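Long-range contacts in GCN5-related N-acetyltransferase (Sphaerobacter thermophilus, PDB 3TT2), which probably transfers an acyl group to an acceptor, as GCN5-related N-acetyltransferases do with acetyl-coenzyme A: residues 25-30 with 43-48; 31-36 with 88-93; 37-42 with 130-135. All blocks are in the same frame, centred on the assembly; numbering follows the deposited sequence.

Interaction 1: 25-30 with 43-48; sequences AIARLI and ASAEEV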
ATOM      1  N   ALA A  25      -2.692  17.138  15.104  1.00114.60           N
ATOM      2  CA  ALA A  25      -1.878  16.614  16.191  1.00116.95           C
ATOM      3  C   ALA A  25      -1.212  15.317  15.765  1.00113.21           C
ATOM      4  O   ALA A  25      -0.009  15.140  15.964  1.00114.28           O
ATOM      5  CB  ALA A  25      -2.727  16.393  17.426  1.00119.51           C
ATOM      6  N   ILE A  26      -2.008  14.436  15.153  1.00106.32           N
ATOM      7  CA  ILE A  26      -1.579  13.101  14.721  1.00 97.65           C
ATOM      8  C   ILE A  26      -0.560  13.135  13.581  1.00 92.19           C
ATOM      9  O   ILE A  26       0.390  12.351  13.561  1.00 87.61           O
ATOM     10  CB  ILE A  26      -2.789  12.241  14.271  1.00 95.66           C
ATOM     11  CG1 ILE A  26      -3.744  11.981  15.442  1.00 98.69           C
ATOM     12  CG2 ILE A  26      -2.323  10.929  13.686  1.00 86.52           C
ATOM     13  CD1 ILE A  26      -5.054  11.321  15.036  1.00 94.82           C
ATOM     14  N   ALA A  27      -0.773  14.034  12.630  1.00 93.20           N
ATOM     15  CA  ALA A  27       0.182  14.241  11.559  1.00 94.46           C
ATOM     16  C   ALA A  27       1.576  14.403  12.164  1.00 96.94           C
ATOM     17  O   ALA A  27       2.531  13.742  11.750  1.00 92.90           O
ATOM     18  CB  ALA A  27      -0.199  15.473  10.760  1.00 94.20           C
ATOM     19  N   ARG A  28       1.669  15.252  13.181  1.00 98.30           N
ATOM     20  CA  ARG A  28       2.936  15.528  13.837  1.00101.27           C
ATOM     21  C   ARG A  28       3.506  14.310  14.544  1.00101.24           C
ATOM     22  O   ARG A  28       4.719  14.144  14.633  1.00110.23           O
ATOM     23  CB  ARG A  28       2.769  16.671  14.830  1.00104.78           C
ATOM     24  CG  ARG A  28       2.209  17.936  14.198  1.00114.40           C
ATOM     25  CD  ARG A  28       2.278  19.106  15.156  1.00126.70           C
ATOM     26  NE  ARG A  28       1.400  18.939  16.309  1.00129.13           N
ATOM     27  CZ  ARG A  28       0.237  19.564  16.454  1.00132.40           C
ATOM     28  NH1 ARG A  28      -0.187  20.407  15.517  1.00132.27           N
ATOM     29  NH2 ARG A  28      -0.498  19.352  17.539  1.00117.08           N
ATOM     30  N   LEU A  29       2.631  13.462  15.059  1.00 90.33           N
ATOM     31  CA  LEU A  29       3.085  12.233  15.684  1.00 93.72           C
ATOM     32  C   LEU A  29       3.759  11.334  14.645  1.00 96.40           C
ATOM     33  O   LEU A  29       4.819  10.761  14.896  1.00 96.59           O
ATOM     34  CB  LEU A  29       1.919  11.513  16.357  1.00 89.12           C
ATOM     35  CG  LEU A  29       2.053  10.007  16.589  1.00 85.76           C
ATOM     36  CD1 LEU A  29       3.252   9.671  17.453  1.00 89.39           C
ATOM     37  CD2 LEU A  29       0.785   9.475  17.228  1.00 85.55           C
ATOM     38  N   ILE A  30       3.138  11.216  13.476  1.00 97.23           N
ATOM     39  CA  ILE A  30       3.705  10.432  12.383  1.00 89.68           C
ATOM     40  C   ILE A  30       5.010  11.056  11.931  1.00 95.43           C
ATOM     41  O   ILE A  30       5.970  10.361  11.603  1.00 94.46           O
ATOM     42  CB  ILE A  30       2.787  10.421  11.150  1.00 86.25           C
ATOM     43  CG1 ILE A  30       1.337  10.127  11.537  1.00 84.62           C
ATOM     44  CG2 ILE A  30       3.294   9.426  10.127  1.00 88.98           C
ATOM     45  CD1 ILE A  30       1.170   8.868  12.303  1.00 80.77           C
ATOM     46  N   ALA A  43       4.843  14.098   6.465  1.00136.70           N
ATOM     47  CA  ALA A  43       3.472  13.984   6.967  1.00126.56           C
ATOM     48  C   ALA A  43       2.742  15.308   7.188  1.00133.54           C
ATOM     49  O   ALA A  43       3.301  16.260   7.733  1.00139.04           O
ATOM     50  CB  ALA A  43       3.449  13.162   8.231  1.00116.16           C
ATOM     51  N   SER A  44       1.486  15.353   6.747  1.00130.62           N
ATOM     52  CA  SER A  44       0.628  16.523   6.924  1.00125.56           C
ATOM     53  C   SER A  44      -0.750  16.075   7.399  1.00120.47           C
ATOM     54  O   SER A  44      -1.162  14.943   7.148  1.00116.31           O
ATOM     55  CB  SER A  44       0.497  17.301   5.612  1.00122.20           C
ATOM     56  OG  SER A  44      -0.215  16.556   4.636  1.00117.33           O
ATOM     57  N   ALA A  45      -1.459  16.960   8.090  1.00121.89           N
ATOM     58  CA  ALA A  45      -2.818  16.674   8.529  1.00121.16           C
ATOM     59  C   ALA A  45      -3.705  16.427   7.322  1.00120.86           C
ATOM     60  O   ALA A  45      -4.665  15.664   7.389  1.00117.33           O
ATOM     61  CB  ALA A  45      -3.362  17.817   9.349  1.00127.26           C
ATOM     62  N   GLU A  46      -3.369  17.079   6.216  1.00120.27           N
ATOM     63  CA  GLU A  46      -4.067  16.893   4.960  1.00118.85           C
ATOM     64  C   GLU A  46      -4.083  15.430   4.520  1.00123.24           C
ATOM     65  O   GLU A  46      -5.117  14.919   4.084  1.00126.04           O
ATOM     66  CB  GLU A  46      -3.391  17.728   3.897  1.00123.83           C
ATOM     67  CG  GLU A  46      -4.105  17.725   2.584  1.00131.93           C
ATOM     68  CD  GLU A  46      -3.450  18.650   1.584  1.00142.38           C
ATOM     69  OE1 GLU A  46      -3.139  19.811   1.947  1.00147.65           O
ATOM     70  OE2 GLU A  46      -3.238  18.208   0.436  1.00143.81           O
ATOM     71  N   GLU A  47      -2.936  14.760   4.623  1.00121.96           N
ATOM     72  CA  GLU A  47      -2.847  13.340   4.278  1.00115.94           C
ATOM     73  C   GLU A  47      -3.684  12.485   5.219  1.00116.55           C
ATOM     74  O   GLU A  47      -4.408  11.596   4.778  1.00116.71           O
ATOM     75  CB  GLU A  47      -1.397  12.850   4.296  1.00114.51           C
ATOM     76  CG  GLU A  47      -0.652  13.079   2.993  1.00121.23           C
ATOM     77  CD  GLU A  47       0.761  12.525   3.016  1.00122.07           C
ATOM     78  OE1 GLU A  47       1.694  13.246   2.592  1.00123.11           O
ATOM     79  OE2 GLU A  47       0.934  11.364   3.449  1.00118.26           O
ATOM     80  N   VAL A  48      -3.569  12.760   6.518  1.00114.94           N
ATOM     81  CA  VAL A  48      -4.323  12.050   7.546  1.00102.21           C
ATOM     82  C   VAL A  48      -5.812  12.081   7.225  1.00105.01           C
ATOM     83  O   VAL A  48      -6.457  11.038   7.148  1.00107.39           O
ATOM     84  CB  VAL A  48      -4.044  12.642   8.950  1.00 93.45           C
ATOM     85  CG1 VAL A  48      -5.100  12.230   9.949  1.00 85.43           C
ATOM     86  CG2 VAL A  48      -2.674  12.221   9.440  1.00 91.84           C
TER

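Interaction 2: 31-36 with 88-93; sequences AACQEA and YGYVHP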
ATOM      1  N   ALA A  31       5.027  12.384  11.896  1.00 94.72           N
ATOM      2  CA  ALA A  31       6.201  13.109  11.453  1.00 94.87           C
ATOM      3  C   ALA A  31       7.368  12.834  12.391  1.00100.10           C
ATOM      4  O   ALA A  31       8.481  12.555  11.946  1.00106.40           O
ATOM      5  CB  ALA A  31       5.901  14.584  11.378  1.00 94.84           C
ATOM      6  N   ALA A  32       7.103  12.894  13.691  1.00101.11           N
ATOM      7  CA  ALA A  32       8.129  12.617  14.690  1.00105.45           C
ATOM      8  C   ALA A  32       8.637  11.187  14.553  1.00 99.94           C
ATOM      9  O   ALA A  32       9.830  10.926  14.721  1.00104.01           O
ATOM     10  CB  ALA A  32       7.597  12.870  16.098  1.00107.30           C
ATOM     11  N   CYS A  33       7.724  10.271  14.231  1.00 93.75           N
ATOM     12  CA  CYS A  33       8.064   8.861  14.003  1.00 99.92           C
ATOM     13  C   CYS A  33       8.853   8.627  12.711  1.00106.81           C
ATOM     14  O   CYS A  33       9.856   7.906  12.717  1.00105.18           O
ATOM     15  CB  CYS A  33       6.810   7.985  13.990  1.00 90.27           C
ATOM     16  SG  CYS A  33       6.145   7.619  15.615  1.00113.71           S
ATOM     17  N   GLN A  34       8.394   9.222  11.609  1.00109.70           N
ATOM     18  CA  GLN A  34       9.058   9.032  10.321  1.00106.08           C
ATOM     19  C   GLN A  34      10.399   9.743  10.313  1.00107.10           C
ATOM     20  O   GLN A  34      11.277   9.425   9.518  1.00 87.09           O
ATOM     21  CB  GLN A  34       8.177   9.490   9.151  1.00107.15           C
ATOM     22  CG  GLN A  34       7.909  10.975   9.082  1.00115.06           C
ATOM     23  CD  GLN A  34       7.005  11.332   7.917  1.00119.41           C
ATOM     24  OE1 GLN A  34       6.563  12.470   7.781  1.00126.17           O
ATOM     25  NE2 GLN A  34       6.726  10.353   7.071  1.00114.42           N
ATOM     26  N   GLU A  35      10.565  10.690  11.226  1.00111.59           N
ATOM     27  CA  GLU A  35      11.847  11.342  11.373  1.00115.77           C
ATOM     28  C   GLU A  35      12.891  10.426  11.997  1.00117.10           C
ATOM     29  O   GLU A  35      14.032  10.389  11.543  1.00123.37           O
ATOM     30  CB  GLU A  35      11.729  12.641  12.164  1.00122.49           C
ATOM     31  CG  GLU A  35      13.076  13.253  12.543  1.00137.19           C
ATOM     32  CD  GLU A  35      13.975  13.565  11.342  1.00149.41           C
ATOM     33  OE1 GLU A  35      13.520  13.463  10.179  1.00150.96           O
ATOM     34  OE2 GLU A  35      15.152  13.926  11.566  1.00156.68           O
ATOM     35  N   ALA A  36      12.504   9.682  13.028  1.00113.72           N
ATOM     36  CA  ALA A  36      13.441   8.780  13.697  1.00115.95           C
ATOM     37  C   ALA A  36      13.949   7.673  12.766  1.00122.42           C
ATOM     38  O   ALA A  36      15.105   7.256  12.856  1.00130.13           O
ATOM     39  CB  ALA A  36      12.819   8.189  14.948  1.00108.01           C
ATOM     40  N   TYR A  88      -1.647  -0.274  11.323  1.00 63.23           N
ATOM     41  CA  TYR A  88      -0.607   0.745  11.166  1.00 69.62           C
ATOM     42  C   TYR A  88      -0.448   1.551  12.433  1.00 73.16           C
ATOM     43  O   TYR A  88      -1.289   2.399  12.736  1.00 78.70           O
ATOM     44  CB  TYR A  88      -0.959   1.646   9.971  1.00 73.04           C
ATOM     45  CG  TYR A  88      -1.194   0.837   8.710  1.00 75.59           C
ATOM     46  CD1 TYR A  88      -0.151   0.562   7.837  1.00 73.64           C
ATOM     47  CD2 TYR A  88      -2.450   0.303   8.421  1.00 77.90           C
ATOM     48  CE1 TYR A  88      -0.354  -0.191   6.703  1.00 73.32           C
ATOM     49  CE2 TYR A  88      -2.665  -0.460   7.283  1.00 74.26           C
ATOM     50  CZ  TYR A  88      -1.611  -0.702   6.433  1.00 74.03           C
ATOM     51  OH  TYR A  88      -1.807  -1.454   5.303  1.00 74.71           O
ATOM     52  N   GLY A  89       0.625   1.286  13.177  1.00 74.38           N
ATOM     53  CA  GLY A  89       0.839   1.966  14.445  1.00 70.96           C
ATOM     54  C   GLY A  89       1.941   2.997  14.397  1.00 72.73           C
ATOM     55  O   GLY A  89       2.761   2.989  13.470  1.00 72.17           O
ATOM     56  N   TYR A  90       1.975   3.874  15.405  1.00 76.06           N
ATOM     57  CA  TYR A  90       3.070   4.833  15.601  1.00 77.30           C
ATOM     58  C   TYR A  90       3.160   5.139  17.071  1.00 84.95           C
ATOM     59  O   TYR A  90       2.134   5.320  17.719  1.00 86.18           O
ATOM     60  CB  TYR A  90       2.804   6.143  14.858  1.00 76.03           C
ATOM     61  CG  TYR A  90       2.446   5.939  13.411  1.00 79.72           C
ATOM     62  CD1 TYR A  90       3.404   6.051  12.416  1.00 81.39           C
ATOM     63  CD2 TYR A  90       1.145   5.609  13.036  1.00 78.23           C
ATOM     64  CE1 TYR A  90       3.072   5.848  11.093  1.00 80.53           C
ATOM     65  CE2 TYR A  90       0.816   5.396  11.728  1.00 72.87           C
ATOM     66  CZ  TYR A  90       1.776   5.520  10.764  1.00 78.49           C
ATOM     67  OH  TYR A  90       1.414   5.303   9.465  1.00 84.18           O
ATOM     68  N   VAL A  91       4.372   5.256  17.594  1.00 89.87           N
ATOM     69  CA  VAL A  91       4.551   5.729  18.965  1.00 91.61           C
ATOM     70  C   VAL A  91       5.609   6.809  18.965  1.00 94.57           C
ATOM     71  O   VAL A  91       6.707   6.618  18.449  1.00101.94           O
ATOM     72  CB  VAL A  91       4.921   4.603  19.965  1.00123.22           C
ATOM     73  CG1 VAL A  91       6.096   3.829  19.474  1.00125.62           C
ATOM     74  CG2 VAL A  91       5.242   5.179  21.339  1.00128.35           C
ATOM     75  N   HIS A  92       5.256   7.953  19.530  1.00 90.35           N
ATOM     76  CA  HIS A  92       6.148   9.092  19.546  1.00 94.73           C
ATOM     77  C   HIS A  92       7.492   8.714  20.159  1.00100.23           C
ATOM     78  O   HIS A  92       7.537   8.056  21.202  1.00 94.34           O
ATOM     79  CB  HIS A  92       5.507  10.235  20.312  1.00 99.56           C
ATOM     80  CG  HIS A  92       6.051  11.569  19.941  1.00104.71           C
ATOM     81  ND1 HIS A  92       7.293  12.000  20.351  1.00108.77           N
ATOM     82  CD2 HIS A  92       5.535  12.560  19.180  1.00108.62           C
ATOM     83  CE1 HIS A  92       7.514  13.208  19.868  1.00117.27           C
ATOM     84  NE2 HIS A  92       6.464  13.570  19.154  1.00117.59           N
ATOM     85  N   PRO A  93       8.592   9.127  19.499  1.00103.26           N
ATOM     86  CA  PRO A  93       9.970   8.722  19.828  1.00104.20           C
ATOM     87  C   PRO A  93      10.395   9.011  21.275  1.00110.02           C
ATOM     88  O   PRO A  93      11.377   8.437  21.749  1.00114.48           O
ATOM     89  CB  PRO A  93      10.823   9.528  18.839  1.00102.63           C
ATOM     90  CG  PRO A  93       9.913   9.744  17.663  1.00100.66           C
ATOM     91  CD  PRO A  93       8.534   9.915  18.250  1.00101.03           C
TER

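Interaction 3: 37-42 with 130-135; sequences DGDEPD and YIRASS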
ATOM      1  N   ASP A  37      13.088   7.212  11.861  1.00117.83           N
ATOM      2  CA  ASP A  37      13.463   6.169  10.915  1.00116.07           C
ATOM      3  C   ASP A  37      14.452   6.701   9.879  1.00117.73           C
ATOM      4  O   ASP A  37      15.018   5.936   9.099  1.00124.47           O
ATOM      5  CB  ASP A  37      12.229   5.606  10.202  1.00118.96           C
ATOM      6  CG  ASP A  37      11.136   5.148  11.165  1.00120.20           C
ATOM      7  OD1 ASP A  37      11.428   4.927  12.361  1.00126.94           O
ATOM      8  OD2 ASP A  37       9.977   5.003  10.714  1.00112.35           O
ATOM      9  N   GLY A  38      14.647   8.014   9.864  1.00111.18           N
ATOM     10  CA  GLY A  38      15.565   8.622   8.924  1.00115.05           C
ATOM     11  C   GLY A  38      14.860   9.260   7.743  1.00120.96           C
ATOM     12  O   GLY A  38      15.495   9.858   6.872  1.00130.84           O
ATOM     13  N   ASP A  39      13.541   9.127   7.704  1.00115.48           N
ATOM     14  CA  ASP A  39      12.770   9.748   6.640  1.00120.47           C
ATOM     15  C   ASP A  39      12.548  11.221   6.911  1.00128.54           C
ATOM     16  O   ASP A  39      12.605  11.673   8.054  1.00133.26           O
ATOM     17  CB  ASP A  39      11.440   9.032   6.444  1.00121.47           C
ATOM     18  CG  ASP A  39      11.596   7.541   6.454  1.00125.94           C
ATOM     19  OD1 ASP A  39      12.750   7.065   6.426  1.00128.75           O
ATOM     20  OD2 ASP A  39      10.573   6.826   6.492  1.00126.19           O
ATOM     21  N   GLU A  40      12.323  11.976   5.845  1.00131.98           N
ATOM     22  CA  GLU A  40      11.941  13.363   5.994  1.00136.16           C
ATOM     23  C   GLU A  40      10.524  13.414   6.546  1.00139.44           C
ATOM     24  O   GLU A  40       9.710  12.528   6.272  1.00131.92           O
ATOM     25  CB  GLU A  40      12.000  14.086   4.648  1.00134.52           C
ATOM     26  CG  GLU A  40      12.032  15.605   4.757  1.00141.01           C
ATOM     27  CD  GLU A  40      13.447  16.149   4.783  1.00149.62           C
ATOM     28  OE1 GLU A  40      14.232  15.777   3.881  1.00152.23           O
ATOM     29  OE2 GLU A  40      13.778  16.936   5.701  1.00151.81           O
ATOM     30  N   PRO A  41      10.228  14.448   7.338  1.00148.43           N
ATOM     31  CA  PRO A  41       8.860  14.681   7.803  1.00149.22           C
ATOM     32  C   PRO A  41       7.945  15.176   6.682  1.00150.75           C
ATOM     33  O   PRO A  41       7.655  16.366   6.578  1.00152.36           O
ATOM     34  CB  PRO A  41       9.042  15.760   8.871  1.00155.77           C
ATOM     35  CG  PRO A  41      10.433  15.553   9.364  1.00158.25           C
ATOM     36  CD  PRO A  41      11.213  15.187   8.141  1.00155.50           C
ATOM     37  N   ASP A  42       7.505  14.243   5.845  1.00150.05           N
ATOM     38  CA  ASP A  42       6.547  14.535   4.792  1.00151.24           C
ATOM     39  C   ASP A  42       5.169  14.811   5.388  1.00146.41           C
ATOM     40  O   ASP A  42       4.442  15.672   4.904  1.00148.72           O
ATOM     41  CB  ASP A  42       6.458  13.337   3.845  1.00150.70           C
ATOM     42  CG  ASP A  42       5.655  13.631   2.598  1.00154.22           C
ATOM     43  OD1 ASP A  42       5.131  14.756   2.454  1.00157.80           O
ATOM     44  OD2 ASP A  42       5.544  12.717   1.757  1.00152.78           O
ATOM     45  N   TYR A 130       3.344  -3.613   8.781  1.00 54.31           N
ATOM     46  CA  TYR A 130       4.419  -3.305   7.859  1.00 57.93           C
ATOM     47  C   TYR A 130       5.436  -2.441   8.576  1.00 64.45           C
ATOM     48  O   TYR A 130       5.163  -1.289   8.903  1.00 66.06           O
ATOM     49  CB  TYR A 130       3.897  -2.568   6.648  1.00 56.90           C
ATOM     50  CG  TYR A 130       2.837  -3.294   5.877  1.00 55.13           C
ATOM     51  CD1 TYR A 130       3.152  -3.983   4.714  1.00 63.86           C
ATOM     52  CD2 TYR A 130       1.517  -3.267   6.285  1.00 58.47           C
ATOM     53  CE1 TYR A 130       2.181  -4.650   3.979  1.00 65.08           C
ATOM     54  CE2 TYR A 130       0.531  -3.931   5.552  1.00 70.93           C
ATOM     55  CZ  TYR A 130       0.876  -4.621   4.400  1.00 70.93           C
ATOM     56  OH  TYR A 130      -0.085  -5.282   3.667  1.00 79.97           O
ATOM     57  N   ILE A 131       6.614  -3.003   8.806  1.00 66.49           N
ATOM     58  CA  ILE A 131       7.637  -2.325   9.572  1.00 58.24           C
ATOM     59  C   ILE A 131       8.726  -1.759   8.659  1.00 73.45           C
ATOM     60  O   ILE A 131       9.198  -2.448   7.764  1.00 72.86           O
ATOM     61  CB  ILE A 131       8.263  -3.285  10.605  1.00 66.35           C
ATOM     62  CG1 ILE A 131       7.168  -3.949  11.437  1.00 58.05           C
ATOM     63  CG2 ILE A 131       9.213  -2.543  11.528  1.00 66.39           C
ATOM     64  CD1 ILE A 131       6.193  -2.960  12.025  1.00 56.97           C
ATOM     65  N   ARG A 132       9.107  -0.501   8.874  1.00 62.39           N
ATOM     66  CA  ARG A 132      10.297   0.032   8.232  1.00 73.66           C
ATOM     67  C   ARG A 132      11.492  -0.861   8.538  1.00 72.07           C
ATOM     68  O   ARG A 132      11.755  -1.168   9.700  1.00 72.97           O
ATOM     69  CB  ARG A 132      10.588   1.446   8.727  1.00 78.97           C
ATOM     70  CG  ARG A 132       9.728   2.518   8.096  1.00 80.55           C
ATOM     71  CD  ARG A 132       9.932   2.577   6.590  1.00 80.48           C
ATOM     72  NE  ARG A 132      11.334   2.463   6.222  1.00 82.53           N
ATOM     73  CZ  ARG A 132      12.142   3.504   6.109  1.00 94.22           C
ATOM     74  NH1 ARG A 132      13.412   3.338   5.770  1.00 99.05           N
ATOM     75  NH2 ARG A 132      11.667   4.715   6.339  1.00 97.56           N
ATOM     76  N   ALA A 133      12.216  -1.270   7.497  1.00 72.82           N
ATOM     77  CA  ALA A 133      13.384  -2.135   7.674  1.00 79.77           C
ATOM     78  C   ALA A 133      14.399  -1.499   8.614  1.00 86.66           C
ATOM     79  O   ALA A 133      15.121  -2.198   9.335  1.00 87.33           O
ATOM     80  CB  ALA A 133      14.036  -2.461   6.329  1.00 73.60           C
ATOM     81  N   SER A 134      14.421  -0.170   8.622  1.00 92.13           N
ATOM     82  CA  SER A 134      15.419   0.582   9.374  1.00 99.61           C
ATOM     83  C   SER A 134      15.251   0.581  10.902  1.00103.19           C
ATOM     84  O   SER A 134      16.258   0.612  11.618  1.00106.46           O
ATOM     85  CB  SER A 134      15.513   2.021   8.852  1.00 99.66           C
ATOM     86  OG  SER A 134      14.357   2.758   9.200  1.00100.05           O
ATOM     87  N   SER A 135      14.018   0.515  11.413  1.00100.12           N
ATOM     88  CA  SER A 135      13.851   0.703  12.857  1.00102.52           C
ATOM     89  C   SER A 135      13.867  -0.601  13.643  1.00104.74           C
ATOM     90  O   SER A 135      12.910  -1.374  13.662  1.00102.08           O
ATOM     91  CB  SER A 135      12.601   1.534  13.190  1.00 95.44           C
ATOM     92  OG  SER A 135      11.440   1.064  12.533  1.00 82.88           O
TER

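Interaction 1: 25-30 with 43-48
The methyl group of Ala-27 lies directly against the backbone where helix 45-51 begins: its CB is 3.3 Å from Ala-45 N. Here the two segments come closest, with the CA atoms of Ala-27 and Ala-45 4.9 Å apart. Two small side chains allow this approach, and Ala-27 CB meets Ala-45 CB at 4.2 Å. Beside it Ala-43 points its methyl into helix 23-36, where CB sits 3.7 Å from Ala-27 O and 4.1 Å from Ile-30 CB. Val-48, one helical turn into its own helix, has CG2 anti to its carbonyl carbon and thereby reaches Ala-27 CA at 4.1 Å. Ile-26 adds a looser touch, its CG2 meeting Val-48 CG2 at 4.5 Å, while its side chain also packs on Trp-52 and on Tyr-74 of strand 71-80. The outer side is polar. Ser-44 turns away from helix 23-36 and acts as N-cap of helix 45-51, its OG accepting from Glu-47 N at 3.3 Å. Arg-28 and Glu-46 also point away into exposed positions; each has a long, weak ion pair, with Glu-70 and Arg-50 respectively. The contact thus joins the first two helices of the N-terminal acetyltransferase region, which in this family follow the first strand in close succession. No hydrogen bond or salt bridge crosses between the two segments. Between them the fit is one of methyl groups against backbone and depends on shape; the polar ties lie beside it, in the hydrogen bond of Ala-43 N to Gln-34 OE1 and in the Ser-44 cap.

Interaction 2: 31-36 with 88-93
With SG anti to its own carbonyl carbon (chi1 -78°), Cys-33 turns its sulfur to the end of strand 84-91; in His-92, CG anti to the backbone N (chi1 -157°) lies nearer to Ala-32 than CB does, and the ring, turned by chi2 (-75°), offers a face to the methyl of Ala-32. That methyl lies over the ring with its CB 3.3 Å from His-92 NE2 and 3.8 Å from His-92 CE1. The sulfur rests on the backbone between Tyr-90 and His-92: Cys-33 SG is 3.1 Å from Val-91 O and 3.7 Å from Tyr-90 CB. Cys-33 CB meanwhile stands at the edge of the Tyr-90 ring, near its plane. Pro-93 packs beside His-92 on the same methyl. Its CD touches Ala-32 CB at 3.8 Å, while its CG lies by Ala-32 O and reaches Ala-36 CB at 4.3 Å, on the last turn of helix 23-36. The strand leads into the Arg-x-x-Gly-x-Gly loop that starts at Arg-96, the segment that in relatives binds the pyrophosphate of acetyl-coenzyme A and probably does so here. A bound buffer molecule, MES, lies beside Val-91. Methyls, sulfur and rings make up the contact, and the polar ties of the strand end run elsewhere: through the backbone of His-92 to Ala-72, and from Val-91 O, on which the sulfur rests, to Arg-96, the donor of its hydrogen bond.

Interaction 3: 37-42 with 130-135
Asp-37 crosses the aliphatic part of Arg-132, with its carboxylate oxygen OD2 3.6 Å from Arg-132 CG and its carboxylate plane turned 85° from the guanidinium. Asp-37 follows helix 23-36, which closes in a Schellman motif at Gly-38: this residue has a positive phi, where a CB would be jammed against the carbonyl O of Asp-37. The partner is the end of strand 125-132, which in the GNAT fold runs parallel to strand 84-91; these two splay apart around the acetyl-coenzyme A site in relatives. A type I turn from Arg-132 to Ser-135 leads on to helix 136-144. Ser-134 OG donates to Asp-37 O at 3.2 Å, arriving in the carbonyl plane on a lone pair, with a C=O...OG angle of 120°. The same OG also sits over one face of the Arg-132 guanidinium, toward its rim. The arginine chain is bent at chi2 and chi3, and its head meets Asp-39 tip to tip in a salt bridge, the carboxylate and guanidinium planes being nearly coplanar, 14° apart. Arg-132 NH2 and Asp-39 OD2 are modelled too close, so the detailed geometry of this bridge is doubtful. Arg-132 NH1 has a second partner, a sulfate ion probably from the crystallisation liquor. The negative charge of Asp-37 probably adds to the pull on this arginine, although Asp-37 OD2 stays 4.7 Å from Arg-132 NH2. An alanine at Asp-37 would probably open a gap beside Arg-132 CG and Ser-135 CB and leave the arginine without that nearby opposite charge. The other carboxylate oxygen, Asp-37 OD1, comes to 3.7 Å from Ser-135 CB, at the N-cap position of helix 136-144.

From the N terminus, helix 23-36 supplies the first partner of interactions 1 and 2, and the loop behind it that of interaction 3. Interaction 1 closes the shortest loop, folding helix 45-51 back across residues 31-42. Interaction 2 spans to the end of strand 84-91 and interaction 3 to the end of strand 125-132, its neighbour in the sheet. None nests within another: every pair crosses, since the partners follow in the same order as the segments they meet. Gln-34, on the helix portion of interaction 2, ties them further, its OE1 accepting from Ala-43 N of interaction 1. They tie helix 45-51 to helix 23-36, and that helix and the following loop to two adjacent strand ends.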